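Local coordinates for Iron(III) ABC transporter, periplasmic iron-compound-binding protein (Vibrio cholerae, PDB 5GGY) that probably binds ferric hydroxamate siderophores such as Desferal in the periplasm and hands them to an ABC transporter for iron uptake, at residues A[164-169]-A[174-179]; A[219-224]-A[269-274]. One frame throughout, in Å; residues are numbered along the deposited sequence.

Contact 1. Residues A[164-169]-A[174-179]; sequences TLRFAN and FLYTEN
Leu165 and Leu175 form a non-hydrogen-bonded antiparallel pair and Arg166 and Phe174 a hydrogen-bonded one, the two strands of a beta hairpin running 4.8 Å apart at their closest. Phe174 N gives a nearly straight bond to Arg166 O (2.8 Å), and Phe174 O takes Arg166 N in return; one step on, Tyr176 N reaches Thr164 O at 3.1 Å. The leucines meet on the other face of the sheet from Arg166 and Phe174, Leu165 CB against Leu175 CD2. Tyr176 lies across Thr164 at about a right angle, and its ring edge runs past the backbone of Leu165 toward Arg166. There Arg166 NE donates to Tyr176 OH at 2.7 Å, though the N-H...O angle of 135° leaves the bond bent; the hydroxyl is close to the guanidinium plane, which is turned 70° from the ring. The arginine suits this place because its chain, extended from CG to NE, brings the NE-H to the phenol oxygen. At the classic beta bulge formed by Ala168 and Asn169 opposite Ser172, the small Ala168 CB sits against Phe174 CE2, 3.5 Å away. Arg166 NH1 is hydrogen-bonded to Ser257 OG. With NE and NH1 both engaged, the guanidinium is held in orientation, and its positive charge probably polarises the buried phenol oxygen.

Contact 2. Residues A[219-224]-A[269-274]; sequences YVLYFL and EAITES
Leu221 pushes its branched end against Ile271, CD1 lying 3.6 Å from CG2 of the isoleucine, and this apolar overlap is the heart of a strand-to-helix packing. The layers are those of an alpha/beta lobe of a periplasmic binding protein: strand 219-223 belongs to a mixed sheet, and helix 262-276 lies over one of its faces. The short axes come within 9.9 Å and run at 132° to each other, so the helix passes aslant over the strand and touches it through a few side chains.

Leu221 and Phe223, two residues apart on the strand, both reach the helix. Leucine suits the nearer place because its two methyls can divide the work: CD1 goes to Ile271, while CD2 meets Ser274 CB at 4.1 Å. Ile271 is likewise shared. Its CG2 stands anti to the backbone N and takes Leu221, whereas CG1, anti to the carbonyl carbon (chi1 -76°), carries CD1 off to Phe223. Ser274, about one turn on from Ile271, is small enough to let Leu221 CD2 approach its CB, and its OG is hydrogen-bonded to Ser251 O on the neighbouring strand 249-252. Val252 of that strand also touches Leu221 and Phe223, continuing the apolar layer. At the Phe223 ring, Ile271 CD1 arrives at the edge, near the ring plane, 4.2 Å from CZ.

Overall arrangement
Strands 161-167 and 219-223 are parallel neighbours in one mixed sheet, and through them contact 1 and contact 2 are joined directly, their centres about 12 Å apart. Leu165 N lies 3.0 Å from Leu221 O, and Leu165 O lies 3.1 Å from Phe223 N, both probable hydrogen bonds. Phe223 bridges the two side-chain clusters: besides meeting the helix in contact 2, it packs on Thr164 and Arg166 of contact 1. The hairpin thus continues the sheet beyond strand 219-223, while helix 262-276 covers a face of it. The protein is in its apo form, with no siderophore bound, so the structure does not settle where the ligand would lie relative to either contact.

Contact 1. Residues A[164-169]-A[174-179]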
loop_
_atom_site.group_PDB
_atom_site.type_symbol
_atom_site.label_atom_id
_atom_site.label_comp_id
_atom_site.label_asym_id
_atom_site.label_seq_id
_atom_site.Cartn_x
_atom_site.Cartn_y
_atom_site.Cartn_z
ATOM N N THR A 164 -18.537 -13.224 -0.996
ATOM C CA THR A 164 -17.561 -14.252 -1.348
ATOM C C THR A 164 -17.603 -15.416 -0.363
ATOM O O THR A 164 -17.798 -15.214 0.835
ATOM C CB THR A 164 -16.141 -13.679 -1.384
ATOM O OG1 THR A 164 -15.197 -14.748 -1.255
ATOM C CG2 THR A 164 -15.942 -12.689 -0.243
ATOM N N LEU A 165 -17.404 -16.630 -0.869
ATOM C CA LEU A 165 -17.431 -17.806 -0.008
ATOM C C LEU A 165 -16.733 -19.017 -0.612
ATOM O O LEU A 165 -16.396 -19.043 -1.789
ATOM C CB LEU A 165 -18.885 -18.172 0.365
ATOM C CG LEU A 165 -20.011 -18.551 -0.612
ATOM C CD1 LEU A 165 -20.295 -17.460 -1.637
ATOM C CD2 LEU A 165 -19.787 -19.896 -1.305
ATOM N N ARG A 166 -16.510 -20.014 0.236
ATOM C CA ARG A 166 -16.140 -21.354 -0.196
ATOM C C ARG A 166 -17.191 -22.327 0.331
ATOM O O ARG A 166 -17.853 -22.055 1.333
ATOM C CB ARG A 166 -14.750 -21.752 0.311
ATOM C CG ARG A 166 -13.596 -20.964 -0.288
ATOM C CD ARG A 166 -12.262 -21.522 0.193
ATOM N NE ARG A 166 -11.136 -20.660 -0.160
ATOM C CZ ARG A 166 -10.363 -20.838 -1.226
ATOM N NH1 ARG A 166 -9.360 -20.004 -1.469
ATOM N NH2 ARG A 166 -10.590 -21.853 -2.048
ATOM N N PHE A 167 -17.345 -23.459 -0.344
ATOM C CA PHE A 167 -18.288 -24.477 0.096
ATOM C C PHE A 167 -17.673 -25.402 1.138
ATOM O O PHE A 167 -16.638 -26.012 0.897
ATOM C CB PHE A 167 -18.783 -25.306 -1.092
ATOM C CG PHE A 167 -19.797 -24.606 -1.948
ATOM C CD1 PHE A 167 -21.120 -24.512 -1.550
ATOM C CD2 PHE A 167 -19.429 -24.043 -3.152
ATOM C CE1 PHE A 167 -22.052 -23.863 -2.344
ATOM C CE2 PHE A 167 -20.357 -23.395 -3.944
ATOM C CZ PHE A 167 -21.669 -23.306 -3.539
ATOM N N ALA A 168 -18.310 -25.499 2.299
ATOM C CA ALA A 168 -17.913 -26.478 3.306
ATOM C C ALA A 168 -18.377 -27.848 2.839
ATOM O O ALA A 168 -17.674 -28.848 2.956
ATOM C CB ALA A 168 -18.508 -26.140 4.652
ATOM N N ASN A 169 -19.583 -27.858 2.293
ATOM C CA ASN A 169 -20.177 -29.029 1.681
ATOM C C ASN A 169 -21.344 -28.525 0.834
ATOM O O ASN A 169 -21.589 -27.323 0.798
ATOM C CB ASN A 169 -20.610 -30.047 2.743
ATOM C CG ASN A 169 -21.637 -29.500 3.701
ATOM O OD1 ASN A 169 -22.802 -29.321 3.349
ATOM N ND2 ASN A 169 -21.216 -29.264 4.937
ATOM N N PHE A 174 -18.829 -21.267 3.820
ATOM C CA PHE A 174 -17.922 -20.401 4.569
ATOM C C PHE A 174 -17.930 -18.984 4.018
ATOM O O PHE A 174 -17.214 -18.681 3.072
ATOM C CB PHE A 174 -16.490 -20.942 4.540
ATOM C CG PHE A 174 -16.282 -22.171 5.377
ATOM C CD1 PHE A 174 -16.570 -22.164 6.731
ATOM C CD2 PHE A 174 -15.774 -23.326 4.811
ATOM C CE1 PHE A 174 -16.372 -23.293 7.502
ATOM C CE2 PHE A 174 -15.570 -24.455 5.577
ATOM C CZ PHE A 174 -15.870 -24.442 6.922
ATOM N N LEU A 175 -18.744 -18.120 4.611
ATOM C CA LEU A 175 -18.793 -16.718 4.207
ATOM C C LEU A 175 -17.566 -15.968 4.702
ATOM O O LEU A 175 -17.193 -16.078 5.869
ATOM C CB LEU A 175 -20.058 -16.036 4.734
ATOM C CG LEU A 175 -21.396 -16.475 4.139
ATOM C CD1 LEU A 175 -22.535 -15.685 4.764
ATOM C CD2 LEU A 175 -21.389 -16.302 2.631
ATOM N N TYR A 176 -16.943 -15.198 3.817
ATOM C CA TYR A 176 -15.764 -14.427 4.200
ATOM C C TYR A 176 -16.161 -13.128 4.891
ATOM O O TYR A 176 -16.967 -12.356 4.376
ATOM C CB TYR A 176 -14.875 -14.159 2.982
ATOM C CG TYR A 176 -14.084 -15.385 2.597
ATOM C CD1 TYR A 176 -12.909 -15.712 3.264
ATOM C CD2 TYR A 176 -14.533 -16.239 1.600
ATOM C CE1 TYR A 176 -12.193 -16.840 2.931
ATOM C CE2 TYR A 176 -13.822 -17.371 1.260
ATOM C CZ TYR A 176 -12.655 -17.667 1.929
ATOM O OH TYR A 176 -11.943 -18.794 1.597
ATOM N N THR A 177 -15.583 -12.907 6.068
ATOM C CA THR A 177 -16.015 -11.840 6.959
ATOM C C THR A 177 -15.224 -10.545 6.780
ATOM O O THR A 177 -14.390 -10.431 5.882
ATOM C CB THR A 177 -15.911 -12.287 8.428
ATOM O OG1 THR A 177 -14.534 -12.430 8.795
ATOM C CG2 THR A 177 -16.622 -13.621 8.629
ATOM N N GLU A 178 -15.494 -9.578 7.653
ATOM C CA GLU A 178 -14.941 -8.229 7.541
ATOM C C GLU A 178 -13.417 -8.197 7.630
ATOM O O GLU A 178 -12.768 -7.382 6.975
ATOM C CB GLU A 178 -15.536 -7.327 8.626
ATOM C CG GLU A 178 -15.100 -5.876 8.543
ATOM C CD GLU A 178 -15.627 -5.040 9.694
ATOM O OE1 GLU A 178 -15.437 -3.805 9.666
ATOM O OE2 GLU A 178 -16.230 -5.617 10.623
ATOM N N ASN A 179 -12.850 -9.089 8.433
ATOM C CA ASN A 179 -11.409 -9.113 8.647
ATOM C C ASN A 179 -10.683 -10.063 7.699
ATOM O O ASN A 179 -9.493 -10.326 7.866
ATOM C CB ASN A 179 -11.101 -9.499 10.093
ATOM C CG ASN A 179 -11.623 -10.875 10.449
ATOM O OD1 ASN A 179 -12.592 -11.355 9.862
ATOM N ND2 ASN A 179 -10.979 -11.521 11.415
#

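Contact 2. Residues A[219-224]-A[269-274]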
loop_
_atom_site.group_PDB
_atom_site.type_symbol
_atom_site.label_atom_id
_atom_site.label_comp_id
_atom_site.label_asym_id
_atom_site.label_seq_id
_atom_site.Cartn_x
_atom_site.Cartn_y
_atom_site.Cartn_z
ATOM N N TYR A 219 -24.465 -10.269 -6.613
ATOM C CA TYR A 219 -23.629 -11.368 -7.078
ATOM C C TYR A 219 -23.024 -12.249 -5.984
ATOM O O TYR A 219 -22.738 -11.797 -4.874
ATOM C CB TYR A 219 -22.505 -10.802 -7.955
ATOM C CG TYR A 219 -23.011 -10.065 -9.180
ATOM C CD1 TYR A 219 -22.961 -10.653 -10.437
ATOM C CD2 TYR A 219 -23.546 -8.785 -9.078
ATOM C CE1 TYR A 219 -23.428 -9.989 -11.558
ATOM C CE2 TYR A 219 -24.018 -8.114 -10.194
ATOM C CZ TYR A 219 -23.955 -8.720 -11.430
ATOM O OH TYR A 219 -24.421 -8.054 -12.542
ATOM N N VAL A 220 -22.830 -13.517 -6.334
ATOM C CA VAL A 220 -22.230 -14.505 -5.447
ATOM C C VAL A 220 -21.033 -15.171 -6.116
ATOM O O VAL A 220 -21.154 -15.748 -7.196
ATOM C CB VAL A 220 -23.250 -15.585 -5.035
ATOM C CG1 VAL A 220 -22.550 -16.772 -4.390
ATOM C CG2 VAL A 220 -24.294 -14.993 -4.106
ATOM N N LEU A 221 -19.875 -15.083 -5.473
ATOM C CA LEU A 221 -18.654 -15.690 -5.997
ATOM C C LEU A 221 -18.139 -16.778 -5.061
ATOM O O LEU A 221 -18.022 -16.558 -3.854
ATOM C CB LEU A 221 -17.574 -14.623 -6.208
ATOM C CG LEU A 221 -17.868 -13.517 -7.224
ATOM C CD1 LEU A 221 -16.734 -12.506 -7.263
ATOM C CD2 LEU A 221 -18.105 -14.110 -8.602
ATOM N N TYR A 222 -17.833 -17.950 -5.614
ATOM C CA TYR A 222 -17.271 -19.033 -4.812
ATOM C C TYR A 222 -15.942 -19.520 -5.384
ATOM O O TYR A 222 -15.796 -19.688 -6.595
ATOM C CB TYR A 222 -18.263 -20.198 -4.687
ATOM C CG TYR A 222 -18.649 -20.867 -5.990
ATOM C CD1 TYR A 222 -17.960 -21.984 -6.452
ATOM C CD2 TYR A 222 -19.713 -20.395 -6.748
ATOM C CE1 TYR A 222 -18.312 -22.600 -7.635
ATOM C CE2 TYR A 222 -20.073 -21.007 -7.935
ATOM C CZ TYR A 222 -19.369 -22.109 -8.374
ATOM O OH TYR A 222 -19.723 -22.720 -9.554
ATOM N N PHE A 223 -14.976 -19.747 -4.498
ATOM C CA PHE A 223 -13.619 -20.092 -4.906
ATOM C C PHE A 223 -13.447 -21.570 -5.237
ATOM O O PHE A 223 -13.917 -22.445 -4.510
ATOM C CB PHE A 223 -12.616 -19.705 -3.812
ATOM C CG PHE A 223 -12.489 -18.225 -3.595
ATOM C CD1 PHE A 223 -11.904 -17.422 -4.554
ATOM C CD2 PHE A 223 -12.935 -17.642 -2.423
ATOM C CE1 PHE A 223 -11.779 -16.065 -4.357
ATOM C CE2 PHE A 223 -12.810 -16.288 -2.217
ATOM C CZ PHE A 223 -12.234 -15.495 -3.185
ATOM N N LEU A 224 -12.767 -21.835 -6.346
ATOM C CA LEU A 224 -12.340 -23.183 -6.685
ATOM C C LEU A 224 -11.032 -23.477 -5.947
ATOM O O LEU A 224 -10.320 -22.552 -5.564
ATOM C CB LEU A 224 -12.174 -23.327 -8.201
ATOM C CG LEU A 224 -13.452 -23.160 -9.028
ATOM C CD1 LEU A 224 -13.155 -23.271 -10.515
ATOM C CD2 LEU A 224 -14.505 -24.177 -8.613
ATOM N N GLU A 269 -7.595 -9.980 -9.153
ATOM C CA GLU A 269 -7.637 -10.265 -10.584
ATOM C C GLU A 269 -8.609 -11.396 -10.907
ATOM O O GLU A 269 -9.347 -11.330 -11.892
ATOM C CB GLU A 269 -6.236 -10.609 -11.099
ATOM C CG GLU A 269 -5.244 -9.457 -11.005
ATOM C CD GLU A 269 -3.889 -9.798 -11.593
ATOM O OE1 GLU A 269 -3.467 -10.967 -11.471
ATOM O OE2 GLU A 269 -3.247 -8.900 -12.178
ATOM N N ALA A 270 -8.607 -12.431 -10.072
ATOM C CA ALA A 270 -9.467 -13.590 -10.283
ATOM C C ALA A 270 -10.926 -13.232 -10.034
ATOM O O ALA A 270 -11.814 -13.645 -10.778
ATOM C CB ALA A 270 -9.039 -14.736 -9.384
ATOM N N ILE A 271 -11.162 -12.456 -8.981
ATOM C CA ILE A 271 -12.503 -11.987 -8.653
ATOM C C ILE A 271 -13.037 -11.066 -9.748
ATOM O O ILE A 271 -14.181 -11.209 -10.180
ATOM C CB ILE A 271 -12.525 -11.259 -7.293
ATOM C CG1 ILE A 271 -12.443 -12.276 -6.148
ATOM C CG2 ILE A 271 -13.770 -10.398 -7.155
ATOM C CD1 ILE A 271 -12.351 -11.649 -4.770
ATOM N N THR A 272 -12.201 -10.131 -10.195
ATOM C CA THR A 272 -12.557 -9.231 -11.289
ATOM C C THR A 272 -12.919 -10.020 -12.540
ATOM O O THR A 272 -13.949 -9.770 -13.165
ATOM C CB THR A 272 -11.409 -8.259 -11.622
ATOM O OG1 THR A 272 -11.186 -7.382 -10.511
ATOM C CG2 THR A 272 -11.747 -7.434 -12.852
ATOM N N GLU A 273 -12.066 -10.978 -12.885
ATOM C CA GLU A 273 -12.280 -11.848 -14.037
ATOM C C GLU A 273 -13.621 -12.578 -13.979
ATOM O O GLU A 273 -14.363 -12.607 -14.961
ATOM C CB GLU A 273 -11.134 -12.855 -14.140
ATOM C CG GLU A 273 -11.411 -14.038 -15.038
ATOM C CD GLU A 273 -10.299 -15.061 -14.985
ATOM O OE1 GLU A 273 -9.164 -14.681 -14.627
ATOM O OE2 GLU A 273 -10.561 -16.244 -15.288
ATOM N N SER A 274 -13.936 -13.157 -12.826
ATOM C CA SER A 274 -15.201 -13.869 -12.657
ATOM C C SER A 274 -16.387 -12.915 -12.615
ATOM O O SER A 274 -17.511 -13.296 -12.934
ATOM C CB SER A 274 -15.173 -14.721 -11.384
ATOM O OG SER A 274 -14.618 -15.995 -11.638
#